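Local coordinates for putative uncharacterized protein (Cricetid herpesvirus 2, PDB 4ZKQ) that binds chemokines as a decoy receptor encoded by a rodent gammaherpesvirus, probably keeping them from the receptors of the host, at residues A[218-223]-A[386-391]; A[142-147]-A[166-171]; A[280-285]-A[393-398]; A[326-331]-A[345-350]. All coordinates share one frame; numbering follows the deposited sequence.

Interaction 1. Residues A[218-223]-A[386-391]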
loop_
_atom_site.group_PDB
_atom_site.type_symbol
_atom_site.label_atom_id
_atom_site.label_comp_id
_atom_site.label_asym_id
_atom_site.label_seq_id
_atom_site.Cartn_x
_atom_site.Cartn_y
_atom_site.Cartn_z
ATOM N N TYR A 218 7.813 13.691 4.848
ATOM C CA TYR A 218 7.420 15.017 4.398
ATOM C C TYR A 218 6.755 14.876 3.039
ATOM O O TYR A 218 7.417 14.588 2.039
ATOM C CB TYR A 218 8.607 15.982 4.328
ATOM C CG TYR A 218 8.137 17.421 4.301
ATOM C CD1 TYR A 218 7.668 17.997 3.126
ATOM C CD2 TYR A 218 8.118 18.189 5.460
ATOM C CE1 TYR A 218 7.215 19.306 3.097
ATOM C CE2 TYR A 218 7.666 19.500 5.441
ATOM C CZ TYR A 218 7.216 20.051 4.256
ATOM O OH TYR A 218 6.767 21.352 4.225
ATOM N N HIS A 219 5.440 15.067 3.014
ATOM C CA HIS A 219 4.649 14.854 1.811
ATOM C C HIS A 219 4.158 16.178 1.261
ATOM O O HIS A 219 3.855 17.105 2.012
ATOM C CB HIS A 219 3.467 13.927 2.101
ATOM C CG HIS A 219 2.569 14.420 3.191
ATOM N ND1 HIS A 219 1.437 15.168 2.943
ATOM C CD2 HIS A 219 2.644 14.288 4.537
ATOM C CE1 HIS A 219 0.850 15.467 4.084
ATOM N NE2 HIS A 219 1.560 14.944 5.070
ATOM N N ARG A 220 4.119 16.258 -0.062
ATOM C CA ARG A 220 3.547 17.394 -0.770
ATOM C C ARG A 220 2.724 16.872 -1.930
ATOM O O ARG A 220 3.081 15.870 -2.559
ATOM C CB ARG A 220 4.642 18.343 -1.257
ATOM C CG ARG A 220 5.198 19.208 -0.151
ATOM C CD ARG A 220 6.349 20.070 -0.609
ATOM N NE ARG A 220 7.568 19.297 -0.816
ATOM C CZ ARG A 220 8.772 19.833 -0.996
ATOM N NH1 ARG A 220 8.925 21.151 -0.987
ATOM N NH2 ARG A 220 9.826 19.049 -1.178
ATOM N N LEU A 221 1.607 17.542 -2.189
ATOM C CA LEU A 221 0.728 17.180 -3.287
ATOM C C LEU A 221 0.538 18.385 -4.187
ATOM O O LEU A 221 0.240 19.482 -3.709
ATOM C CB LEU A 221 -0.619 16.683 -2.766
ATOM C CG LEU A 221 -1.648 16.336 -3.840
ATOM C CD1 LEU A 221 -1.142 15.235 -4.767
ATOM C CD2 LEU A 221 -2.960 15.932 -3.194
ATOM N N TYR A 222 0.728 18.169 -5.482
ATOM C CA TYR A 222 0.618 19.222 -6.481
ATOM C C TYR A 222 -0.404 18.882 -7.551
ATOM O O TYR A 222 -0.697 17.715 -7.803
ATOM C CB TYR A 222 1.950 19.456 -7.186
ATOM C CG TYR A 222 3.134 19.778 -6.313
ATOM C CD1 TYR A 222 3.806 18.778 -5.623
ATOM C CD2 TYR A 222 3.619 21.076 -6.227
ATOM C CE1 TYR A 222 4.909 19.070 -4.843
ATOM C CE2 TYR A 222 4.717 21.378 -5.454
ATOM C CZ TYR A 222 5.361 20.371 -4.767
ATOM O OH TYR A 222 6.455 20.673 -3.992
ATOM N N CYS A 223 -0.926 19.919 -8.195
ATOM C CA CYS A 223 -1.609 19.764 -9.470
ATOM C C CYS A 223 -0.774 20.578 -10.438
ATOM O O CYS A 223 -0.734 21.808 -10.366
ATOM C CB CYS A 223 -3.070 20.232 -9.417
ATOM S SG CYS A 223 -3.305 21.911 -8.800
ATOM N N GLY A 386 12.863 7.748 1.334
ATOM C CA GLY A 386 12.503 7.285 2.660
ATOM C C GLY A 386 11.892 8.365 3.530
ATOM O O GLY A 386 11.144 8.061 4.460
ATOM N N THR A 387 12.196 9.626 3.224
ATOM C CA THR A 387 11.837 10.743 4.096
ATOM C C THR A 387 10.979 11.826 3.427
ATOM O O THR A 387 10.449 12.701 4.115
ATOM C CB THR A 387 13.101 11.418 4.644
ATOM O OG1 THR A 387 13.918 11.848 3.550
ATOM C CG2 THR A 387 13.888 10.451 5.512
ATOM N N TYR A 388 10.843 11.752 2.104
ATOM C CA TYR A 388 10.045 12.711 1.322
ATOM C C TYR A 388 9.189 12.010 0.280
ATOM O O TYR A 388 9.619 11.025 -0.322
ATOM C CB TYR A 388 10.932 13.716 0.590
ATOM C CG TYR A 388 11.577 14.779 1.435
ATOM C CD1 TYR A 388 12.684 14.493 2.216
ATOM C CD2 TYR A 388 11.108 16.086 1.414
ATOM C CE1 TYR A 388 13.295 15.470 2.974
ATOM C CE2 TYR A 388 11.709 17.072 2.165
ATOM C CZ TYR A 388 12.803 16.759 2.945
ATOM O OH TYR A 388 13.404 17.738 3.697
ATOM N N SER A 389 7.990 12.543 0.050
ATOM C CA SER A 389 7.160 12.105 -1.061
ATOM C C SER A 389 6.512 13.298 -1.738
ATOM O O SER A 389 6.112 14.263 -1.081
ATOM C CB SER A 389 6.082 11.121 -0.603
ATOM O OG SER A 389 5.191 11.728 0.312
ATOM N N GLU A 390 6.446 13.222 -3.062
ATOM C CA GLU A 390 5.816 14.240 -3.899
ATOM C C GLU A 390 4.785 13.574 -4.778
ATOM O O GLU A 390 5.130 12.699 -5.570
ATOM C CB GLU A 390 6.838 14.953 -4.791
ATOM C CG GLU A 390 7.708 15.966 -4.096
ATOM C CD GLU A 390 8.751 16.551 -5.030
ATOM O OE1 GLU A 390 8.634 16.348 -6.257
ATOM O OE2 GLU A 390 9.688 17.211 -4.539
ATOM N N GLY A 391 3.529 13.982 -4.635
ATOM C CA GLY A 391 2.474 13.544 -5.530
ATOM C C GLY A 391 2.091 14.671 -6.469
ATOM O O GLY A 391 2.083 15.842 -6.077
HETATM O O HOH W 1 7.956 16.422 -0.376
HETATM O O HOH W 2 3.087 12.835 -1.152
HETATM O O HOH W 3 10.151 16.467 -1.948
#

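Interaction 2. Residues A[142-147]-A[166-171]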
loop_
_atom_site.group_PDB
_atom_site.type_symbol
_atom_site.label_atom_id
_atom_site.label_comp_id
_atom_site.label_asym_id
_atom_site.label_seq_id
_atom_site.Cartn_x
_atom_site.Cartn_y
_atom_site.Cartn_z
ATOM N N GLY A 142 -7.216 -7.715 -4.110
ATOM C CA GLY A 142 -8.073 -6.602 -3.754
ATOM C C GLY A 142 -7.447 -5.282 -4.119
ATOM O O GLY A 142 -6.368 -5.240 -4.707
ATOM N N THR A 143 -8.123 -4.199 -3.762
ATOM C CA THR A 143 -7.605 -2.871 -4.038
ATOM C C THR A 143 -6.628 -2.477 -2.955
ATOM O O THR A 143 -6.482 -3.184 -1.956
ATOM C CB THR A 143 -8.721 -1.820 -4.107
ATOM O OG1 THR A 143 -9.260 -1.618 -2.793
ATOM C CG2 THR A 143 -9.814 -2.256 -5.055
ATOM N N GLU A 144 -5.970 -1.335 -3.150
ATOM C CA GLU A 144 -5.044 -0.782 -2.163
ATOM C C GLU A 144 -5.622 -0.594 -0.779
ATOM O O GLU A 144 -4.894 -0.651 0.213
ATOM C CB GLU A 144 -4.538 0.583 -2.605
ATOM C CG GLU A 144 -3.490 0.572 -3.672
ATOM C CD GLU A 144 -2.862 1.935 -3.826
ATOM O OE1 GLU A 144 -3.301 2.886 -3.136
ATOM O OE2 GLU A 144 -1.934 2.056 -4.645
ATOM N N GLU A 145 -6.921 -0.319 -0.722
ATOM C CA GLU A 145 -7.591 0.016 0.529
ATOM C C GLU A 145 -7.997 -1.218 1.330
ATOM O O GLU A 145 -8.507 -1.104 2.447
ATOM C CB GLU A 145 -8.826 0.870 0.231
ATOM C CG GLU A 145 -8.584 1.932 -0.833
ATOM C CD GLU A 145 -9.631 3.025 -0.814
ATOM O OE1 GLU A 145 -10.548 2.985 -1.660
ATOM O OE2 GLU A 145 -9.534 3.921 0.051
ATOM N N SER A 146 -7.764 -2.397 0.770
ATOM C CA SER A 146 -8.203 -3.629 1.413
ATOM C C SER A 146 -7.402 -3.934 2.659
ATOM O O SER A 146 -6.373 -3.312 2.922
ATOM C CB SER A 146 -8.107 -4.803 0.436
ATOM O OG SER A 146 -8.863 -4.535 -0.723
ATOM N N LEU A 147 -7.893 -4.906 3.423
ATOM C CA LEU A 147 -7.339 -5.229 4.722
ATOM C C LEU A 147 -7.072 -6.713 4.865
ATOM O O LEU A 147 -7.718 -7.540 4.226
ATOM C CB LEU A 147 -8.296 -4.785 5.825
ATOM C CG LEU A 147 -8.840 -3.365 5.719
ATOM C CD1 LEU A 147 -9.917 -3.176 6.765
ATOM C CD2 LEU A 147 -7.723 -2.346 5.884
ATOM N N ILE A 166 3.465 -8.033 4.849
ATOM C CA ILE A 166 2.545 -7.971 3.729
ATOM C C ILE A 166 3.312 -7.479 2.512
ATOM O O ILE A 166 3.932 -6.418 2.531
ATOM C CB ILE A 166 1.342 -7.067 4.012
ATOM C CG1 ILE A 166 0.498 -7.679 5.139
ATOM C CG2 ILE A 166 0.498 -6.888 2.748
ATOM C CD1 ILE A 166 -0.578 -6.787 5.658
ATOM N N HIS A 167 3.284 -8.295 1.470
ATOM C CA HIS A 167 3.817 -7.928 0.179
ATOM C C HIS A 167 2.627 -7.612 -0.698
ATOM O O HIS A 167 1.793 -8.483 -0.922
ATOM C CB HIS A 167 4.654 -9.062 -0.424
ATOM C CG HIS A 167 5.242 -8.728 -1.749
ATOM N ND1 HIS A 167 4.489 -8.701 -2.914
ATOM C CD2 HIS A 167 6.495 -8.377 -2.113
ATOM C CE1 HIS A 167 5.262 -8.358 -3.924
ATOM N NE2 HIS A 167 6.488 -8.156 -3.466
ATOM N N PHE A 168 2.520 -6.366 -1.149
ATOM C CA PHE A 168 1.461 -5.962 -2.073
ATOM C C PHE A 168 2.047 -5.692 -3.453
ATOM O O PHE A 168 2.814 -4.739 -3.644
ATOM C CB PHE A 168 0.739 -4.719 -1.547
ATOM C CG PHE A 168 -0.493 -4.343 -2.333
ATOM C CD1 PHE A 168 -1.691 -5.010 -2.136
ATOM C CD2 PHE A 168 -0.458 -3.309 -3.246
ATOM C CE1 PHE A 168 -2.828 -4.660 -2.857
ATOM C CE2 PHE A 168 -1.588 -2.956 -3.966
ATOM C CZ PHE A 168 -2.771 -3.632 -3.773
ATOM N N LYS A 169 1.717 -6.553 -4.407
ATOM C CA LYS A 169 2.163 -6.358 -5.780
ATOM C C LYS A 169 1.157 -5.475 -6.493
ATOM O O LYS A 169 0.037 -5.897 -6.787
ATOM C CB LYS A 169 2.335 -7.684 -6.522
ATOM C CG LYS A 169 3.031 -7.487 -7.858
ATOM C CD LYS A 169 3.396 -8.786 -8.539
ATOM C CE LYS A 169 4.444 -8.540 -9.618
ATOM N NZ LYS A 169 4.843 -9.792 -10.318
ATOM N N GLU A 170 1.558 -4.232 -6.730
ATOM C CA GLU A 170 0.703 -3.263 -7.390
ATOM C C GLU A 170 0.483 -3.613 -8.846
ATOM O O GLU A 170 1.200 -4.431 -9.435
ATOM C CB GLU A 170 1.306 -1.856 -7.293
ATOM C CG GLU A 170 1.403 -1.336 -5.878
ATOM C CD GLU A 170 1.822 0.122 -5.805
ATOM O OE1 GLU A 170 2.389 0.631 -6.789
ATOM O OE2 GLU A 170 1.585 0.758 -4.756
ATOM N N LEU A 171 -0.513 -2.967 -9.429
ATOM C CA LEU A 171 -0.798 -3.135 -10.844
ATOM C C LEU A 171 0.461 -2.842 -11.659
ATOM O O LEU A 171 0.745 -3.508 -12.652
ATOM C CB LEU A 171 -1.958 -2.225 -11.251
ATOM C CG LEU A 171 -2.466 -2.314 -12.686
ATOM C CD1 LEU A 171 -3.016 -3.702 -12.992
ATOM C CD2 LEU A 171 -3.529 -1.251 -12.896
#

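Interaction 3. Residues A[280-285]-A[393-398]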
loop_
_atom_site.group_PDB
_atom_site.type_symbol
_atom_site.label_atom_id
_atom_site.label_comp_id
_atom_site.label_asym_id
_atom_site.label_seq_id
_atom_site.Cartn_x
_atom_site.Cartn_y
_atom_site.Cartn_z
ATOM N N GLU A 280 -8.279 23.377 -14.715
ATOM C CA GLU A 280 -9.060 22.208 -15.100
ATOM C C GLU A 280 -8.291 21.334 -16.078
ATOM O O GLU A 280 -8.573 20.146 -16.220
ATOM C CB GLU A 280 -10.397 22.638 -15.710
ATOM C CG GLU A 280 -11.347 23.275 -14.711
ATOM C CD GLU A 280 -11.872 22.294 -13.681
ATOM O OE1 GLU A 280 -12.032 21.098 -14.014
ATOM O OE2 GLU A 280 -12.124 22.720 -12.535
ATOM N N VAL A 281 -7.325 21.939 -16.757
ATOM C CA VAL A 281 -6.408 21.206 -17.610
ATOM C C VAL A 281 -5.016 21.624 -17.210
ATOM O O VAL A 281 -4.694 22.810 -17.188
ATOM C CB VAL A 281 -6.650 21.481 -19.092
ATOM C CG1 VAL A 281 -5.655 20.705 -19.947
ATOM C CG2 VAL A 281 -8.057 21.095 -19.445
ATOM N N THR A 282 -4.192 20.649 -16.860
ATOM C CA THR A 282 -2.889 20.960 -16.313
ATOM C C THR A 282 -1.979 21.414 -17.452
ATOM O O THR A 282 -1.956 20.782 -18.505
ATOM C CB THR A 282 -2.291 19.754 -15.581
ATOM O OG1 THR A 282 -3.268 19.217 -14.676
ATOM C CG2 THR A 282 -1.052 20.162 -14.808
ATOM N N PRO A 283 -1.240 22.521 -17.254
ATOM C CA PRO A 283 -0.326 22.998 -18.299
ATOM C C PRO A 283 0.744 21.981 -18.681
ATOM O O PRO A 283 1.380 21.388 -17.811
ATOM C CB PRO A 283 0.319 24.232 -17.666
ATOM C CG PRO A 283 -0.642 24.689 -16.648
ATOM C CD PRO A 283 -1.280 23.444 -16.106
ATOM N N GLY A 284 0.939 21.799 -19.980
ATOM C CA GLY A 284 1.958 20.899 -20.482
ATOM C C GLY A 284 2.242 21.218 -21.933
ATOM O O GLY A 284 1.578 22.069 -22.520
ATOM N N ARG A 285 3.231 20.541 -22.509
ATOM C CA ARG A 285 3.551 20.721 -23.919
ATOM C C ARG A 285 2.941 19.594 -24.738
ATOM O O ARG A 285 3.223 18.420 -24.500
ATOM C CB ARG A 285 5.064 20.774 -24.125
ATOM C CG ARG A 285 5.481 21.490 -25.402
ATOM C CD ARG A 285 6.991 21.559 -25.541
ATOM N NE ARG A 285 7.568 20.261 -25.872
ATOM C CZ ARG A 285 8.871 20.029 -25.993
ATOM N NH1 ARG A 285 9.746 21.009 -25.805
ATOM N NH2 ARG A 285 9.302 18.813 -26.298
ATOM N N GLU A 393 -0.834 15.508 -9.529
ATOM C CA GLU A 393 -2.006 15.178 -10.323
ATOM C C GLU A 393 -1.950 15.939 -11.635
ATOM O O GLU A 393 -1.555 17.110 -11.667
ATOM C CB GLU A 393 -3.294 15.511 -9.558
ATOM C CG GLU A 393 -3.512 14.652 -8.320
ATOM C CD GLU A 393 -4.779 14.994 -7.556
ATOM O OE1 GLU A 393 -5.695 15.616 -8.139
ATOM O OE2 GLU A 393 -4.858 14.635 -6.363
ATOM N N TYR A 394 -2.340 15.261 -12.711
ATOM C CA TYR A 394 -2.418 15.865 -14.032
ATOM C C TYR A 394 -3.796 15.617 -14.618
ATOM O O TYR A 394 -4.282 14.481 -14.634
ATOM C CB TYR A 394 -1.334 15.311 -14.957
ATOM C CG TYR A 394 0.066 15.629 -14.495
ATOM C CD1 TYR A 394 0.692 16.797 -14.898
ATOM C CD2 TYR A 394 0.762 14.765 -13.659
ATOM C CE1 TYR A 394 1.959 17.101 -14.489
ATOM C CE2 TYR A 394 2.042 15.062 -13.240
ATOM C CZ TYR A 394 2.635 16.239 -13.662
ATOM O OH TYR A 394 3.903 16.580 -13.268
ATOM N N TYR A 395 -4.428 16.697 -15.069
ATOM C CA TYR A 395 -5.754 16.642 -15.671
ATOM C C TYR A 395 -5.596 16.851 -17.167
ATOM O O TYR A 395 -5.139 17.906 -17.620
ATOM C CB TYR A 395 -6.678 17.695 -15.050
ATOM C CG TYR A 395 -6.606 17.712 -13.543
ATOM C CD1 TYR A 395 -6.762 16.543 -12.814
ATOM C CD2 TYR A 395 -6.349 18.885 -12.850
ATOM C CE1 TYR A 395 -6.680 16.544 -11.440
ATOM C CE2 TYR A 395 -6.264 18.896 -11.470
ATOM C CZ TYR A 395 -6.430 17.719 -10.771
ATOM O OH TYR A 395 -6.347 17.715 -9.398
ATOM N N LEU A 396 -5.942 15.816 -17.922
ATOM C CA LEU A 396 -5.755 15.800 -19.366
ATOM C C LEU A 396 -7.027 16.206 -20.098
ATOM O O LEU A 396 -8.129 16.029 -19.580
ATOM C CB LEU A 396 -5.333 14.403 -19.832
ATOM C CG LEU A 396 -3.883 13.961 -19.646
ATOM C CD1 LEU A 396 -3.489 13.930 -18.185
ATOM C CD2 LEU A 396 -3.680 12.591 -20.280
ATOM N N ASP A 397 -6.864 16.747 -21.301
ATOM C CA ASP A 397 -7.983 16.935 -22.221
ATOM C C ASP A 397 -7.746 16.095 -23.475
ATOM O O ASP A 397 -8.383 16.298 -24.506
ATOM C CB ASP A 397 -8.172 18.414 -22.573
ATOM C CG ASP A 397 -6.885 19.084 -23.019
ATOM O OD1 ASP A 397 -5.896 18.373 -23.296
ATOM O OD2 ASP A 397 -6.867 20.331 -23.096
ATOM N N ARG A 398 -6.811 15.156 -23.367
ATOM C CA ARG A 398 -6.591 14.132 -24.379
ATOM C C ARG A 398 -7.002 12.795 -23.790
ATOM O O ARG A 398 -7.016 12.632 -22.568
ATOM C CB ARG A 398 -5.126 14.086 -24.813
ATOM C CG ARG A 398 -4.582 15.391 -25.353
ATOM C CD ARG A 398 -5.139 15.702 -26.728
ATOM N NE ARG A 398 -4.432 16.815 -27.361
ATOM C CZ ARG A 398 -4.741 18.099 -27.201
ATOM N NH1 ARG A 398 -5.760 18.460 -26.429
ATOM N NH2 ARG A 398 -4.030 19.031 -27.822
HETATM O O HOH W 4 -2.882 18.550 -19.298
#

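Interaction 4. Residues A[326-331]-A[345-350]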
loop_
_atom_site.group_PDB
_atom_site.type_symbol
_atom_site.label_atom_id
_atom_site.label_comp_id
_atom_site.label_asym_id
_atom_site.label_seq_id
_atom_site.Cartn_x
_atom_site.Cartn_y
_atom_site.Cartn_z
ATOM N N CYS A 326 2.585 2.133 -14.132
ATOM C CA CYS A 326 3.982 1.750 -14.257
ATOM C C CYS A 326 4.715 2.224 -13.012
ATOM O O CYS A 326 4.240 3.124 -12.314
ATOM C CB CYS A 326 4.612 2.360 -15.514
ATOM S SG CYS A 326 3.666 2.039 -17.017
ATOM N N ALA A 327 5.866 1.621 -12.734
ATOM C CA ALA A 327 6.697 2.066 -11.625
ATOM C C ALA A 327 8.167 1.976 -12.002
ATOM O O ALA A 327 8.546 1.144 -12.821
ATOM C CB ALA A 327 6.405 1.253 -10.379
ATOM N N PHE A 328 8.972 2.858 -11.415
ATOM C CA PHE A 328 10.393 2.956 -11.719
ATOM C C PHE A 328 11.191 3.083 -10.443
ATOM O O PHE A 328 10.804 3.831 -9.547
ATOM C CB PHE A 328 10.682 4.164 -12.611
ATOM C CG PHE A 328 9.837 4.221 -13.829
ATOM C CD1 PHE A 328 8.583 4.805 -13.784
ATOM C CD2 PHE A 328 10.287 3.687 -15.024
ATOM C CE1 PHE A 328 7.794 4.858 -14.908
ATOM C CE2 PHE A 328 9.504 3.740 -16.150
ATOM C CZ PHE A 328 8.253 4.328 -16.092
ATOM N N VAL A 329 12.297 2.350 -10.362
ATOM C CA VAL A 329 13.261 2.533 -9.283
ATOM C C VAL A 329 14.400 3.403 -9.790
ATOM O O VAL A 329 14.967 3.133 -10.847
ATOM C CB VAL A 329 13.839 1.199 -8.769
ATOM C CG1 VAL A 329 14.570 1.421 -7.448
ATOM C CG2 VAL A 329 12.748 0.170 -8.599
ATOM N N ILE A 330 14.734 4.441 -9.032
ATOM C CA ILE A 330 15.751 5.395 -9.443
ATOM C C ILE A 330 16.831 5.469 -8.378
ATOM O O ILE A 330 16.690 6.201 -7.397
ATOM C CB ILE A 330 15.169 6.803 -9.678
ATOM C CG1 ILE A 330 13.884 6.729 -10.510
ATOM C CG2 ILE A 330 16.213 7.685 -10.355
ATOM C CD1 ILE A 330 13.194 8.060 -10.699
ATOM N N PRO A 331 17.911 4.696 -8.553
ATOM C CA PRO A 331 18.993 4.781 -7.569
ATOM C C PRO A 331 19.666 6.145 -7.622
ATOM O O PRO A 331 19.613 6.801 -8.667
ATOM C CB PRO A 331 19.949 3.666 -8.000
ATOM C CG PRO A 331 19.727 3.533 -9.458
ATOM C CD PRO A 331 18.266 3.823 -9.686
ATOM N N SER A 345 8.103 -5.222 -17.542
ATOM C CA SER A 345 8.750 -5.331 -18.851
ATOM C C SER A 345 8.593 -4.060 -19.691
ATOM O O SER A 345 9.578 -3.513 -20.189
ATOM C CB SER A 345 8.187 -6.534 -19.618
ATOM O OG SER A 345 8.714 -6.595 -20.926
ATOM N N LYS A 346 7.357 -3.593 -19.837
ATOM C CA LYS A 346 7.075 -2.478 -20.732
ATOM C C LYS A 346 6.103 -1.471 -20.118
ATOM O O LYS A 346 5.137 -1.862 -19.461
ATOM C CB LYS A 346 6.508 -3.010 -22.046
ATOM C CG LYS A 346 5.169 -3.714 -21.880
ATOM C CD LYS A 346 4.703 -4.353 -23.174
ATOM C CE LYS A 346 3.371 -5.061 -22.987
ATOM N NZ LYS A 346 2.300 -4.132 -22.525
ATOM N N CYS A 347 6.355 -0.184 -20.336
ATOM C CA CYS A 347 5.417 0.858 -19.930
ATOM C C CYS A 347 5.095 1.726 -21.129
ATOM O O CYS A 347 5.817 2.670 -21.444
ATOM C CB CYS A 347 5.980 1.713 -18.797
ATOM S SG CYS A 347 4.874 3.054 -18.293
ATOM N N TYR A 348 3.997 1.405 -21.798
ATOM C CA TYR A 348 3.640 2.096 -23.026
ATOM C C TYR A 348 3.115 3.516 -22.800
ATOM O O TYR A 348 3.492 4.429 -23.534
ATOM C CB TYR A 348 2.607 1.272 -23.798
ATOM C CG TYR A 348 3.183 0.034 -24.456
ATOM C CD1 TYR A 348 4.401 0.078 -25.125
ATOM C CD2 TYR A 348 2.511 -1.180 -24.403
ATOM C CE1 TYR A 348 4.930 -1.046 -25.725
ATOM C CE2 TYR A 348 3.033 -2.310 -25.002
ATOM C CZ TYR A 348 4.243 -2.237 -25.661
ATOM O OH TYR A 348 4.770 -3.360 -26.258
ATOM N N PRO A 349 2.254 3.717 -21.785
ATOM C CA PRO A 349 1.658 5.050 -21.614
ATOM C C PRO A 349 2.616 6.132 -21.114
ATOM O O PRO A 349 2.405 7.303 -21.430
ATOM C CB PRO A 349 0.559 4.816 -20.568
ATOM C CG PRO A 349 0.371 3.353 -20.490
ATOM C CD PRO A 349 1.685 2.745 -20.838
ATOM N N PHE A 350 3.642 5.760 -20.353
ATOM C CA PHE A 350 4.448 6.759 -19.654
ATOM C C PHE A 350 5.942 6.620 -19.876
ATOM O O PHE A 350 6.473 5.512 -19.966
ATOM C CB PHE A 350 4.171 6.690 -18.155
ATOM C CG PHE A 350 2.706 6.708 -17.804
ATOM C CD1 PHE A 350 1.951 7.849 -17.994
ATOM C CD2 PHE A 350 2.096 5.590 -17.265
ATOM C CE1 PHE A 350 0.607 7.873 -17.661
ATOM C CE2 PHE A 350 0.754 5.605 -16.929
ATOM C CZ PHE A 350 0.008 6.751 -17.126
#

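Interaction 1. Residues A[218-223]-A[386-391]
The Y388 ring takes CB of Y218 over one face, a CH-pi contact with CB 4.2 Å from the ring centroid, while water 1 lies at its edge, in plane. The two tyrosine rings meet obliquely, their planes 38° apart. Water 1 and CD of R220 sit at the edge of the Y218 ring, and O of G391 approaches the rim of the Y222 ring, 3.4 Å from CD1. Beneath these side chains, strands 206-223 and 388-395 run parallel in a mixed sheet, alternating carbonyl and amide in a five-bond ladder that ends with Y222 N to G391 O at 2.8 Å. Each with CG anti to its carbonyl carbon, R220 and E390 lie side by side, the guanidinium and carboxylate planes 79° apart; NH2 of R220 is 3.8 Å from OE2 of E390, a long salt bridge of charge alone, since OE2 lies well out of the guanidinium plane. Water 3 joins the same two atoms, and T297 hydrogen-bonds OE2. Water 1 accepts from R220 NE and donates to S389 O.

Interaction 2. Residues A[142-147]-A[166-171]
F168 puts the outer end of its ring against the backbone of 142-144, with CZ 4.0 Å from CA of E144 and CE1 4.0 Å from O of G142, which lies at the ring edge near its plane. CG of F168, anti to the backbone N (chi1 -172°), carries the ring out toward this backbone. The side chain of E144 crosses that of F168 at about a right angle, its CG 4.0 Å from CE2 of F168 and its carboxylate plane 78° from the ring. Strand 132-143 leads into a type I beta turn from T143 to S146, closed by S146 N to T143 O at 3.1 Å, and F168 reaches the turn from strand 161-169 of the same mixed sheet; strand 85-94 runs between the two and A88 touches the ring. Beyond the ring, OE2 of E144 comes within 3.8 Å of OE2 of E170, the carboxylate planes 24° apart. Such like charges would repel if both were ionised. The E144 carboxylate is gripped by backbone amides, OE1 by T80 N and OE2 by C81 N, the latter in the C81-C84 disulfide. These would favour an ionised E144, so any raised proton affinity more likely falls on E170.

Interaction 3. Residues A[280-285]-A[393-398]
Segment 280-285 has no regular secondary structure and runs past the end of strand 388-395, coming nearest where the CA atoms of V281 and Y395 are 5.0 Å apart. T282 N donates to Y395 O at 3.0 Å, in the carbonyl plane and on a lone pair. The return bond comes from a side chain: Y395 N gives its hydrogen to T282 OG1 at 2.8 Å, nearly straight at 173°. T282 thus holds both the amide and the carbonyl of Y395, standing where a neighbouring strand would pair. OG1 is anti to the carbonyl carbon (chi1 -49°), and the other branch, CG2, packs against CD1 of Y394, the two side chains crossing at about a right angle. In the fold, this joins the loop between strands 260-263 and 285-286 to the strand of the large mixed sheet that comes last in the chain, close to the C223-C278 disulfide; C278 touches the Y395 side chain. Water 4 donates to both T282 O and Y395 O, giving the latter a second partner. E280 O lies 3.3 Å from CB of Y395, whose OH donates to OE1 of E393 on the anti side at 2.5 Å. Farther on, CG1 of V281 meets OD2 of D397 at 3.4 Å; D397 is poorly ordered, with OD1 hydrogen-bonded to Y286 OH and in a salt bridge with R398 NH1.

Interaction 4. Residues A[326-331]-A[345-350]
The C326-C347 disulfide joins strand 324-330 of the large mixed sheet to the loop between strands 341-342 and 350-355, and is the covalent heart of a buried contact. The sulfurs are 2.0 Å apart, and the torsion about the S-S bond is 91°, close to the relaxed value, so the bridge appears unstrained. With both CB atoms directed toward the opposite segment, SG of C326 anti to its carbonyl carbon (chi1 -52°) and SG of C347 anti to its backbone N (chi1 178°), the bridge spans CA atoms 5.9 Å apart. Each sulfur also has an aromatic neighbour. C326 SG lies in the plane of the F350 ring, at the edge, 3.9 Å from CD2. C347 SG approaches the F328 ring obliquely, 4.2 Å from CZ, and the backbone O of F350 is also near that ring's rim, close to its plane. V312 of strand 308-315, next to 324-330 in the sheet, touches C326, F328 and F350, bringing a neighbouring strand up to the disulfide. On the loop side, CD of P349 packs more loosely against C326 SG, at 4.4 Å. The F350 ring is also covered on one face by the preceding residue, CB of P349 sitting 3.6 Å above the plane, over its centre.

In the fold
From the N terminus, interaction 2 comes first, closing a short loop of 18 residues within the N-terminal half, before any other contact opens. Interaction 1 then opens at 218-223 and is completed only at 386-391. Interaction 3 opens within that span, at 280-285, and closes beyond it at 393-398, so the two cross; both use strand 388-395, and Y222 O meets E393 N where they touch, a probable hydrogen bond. Interaction 4 is a local closure, 326-331 to 345-350, lying within both long loops. Interactions 1, 3 and 4 reach the same mixed sheet, while interaction 2 belongs to another, its nearest atoms about 5 Å from those of interaction 4.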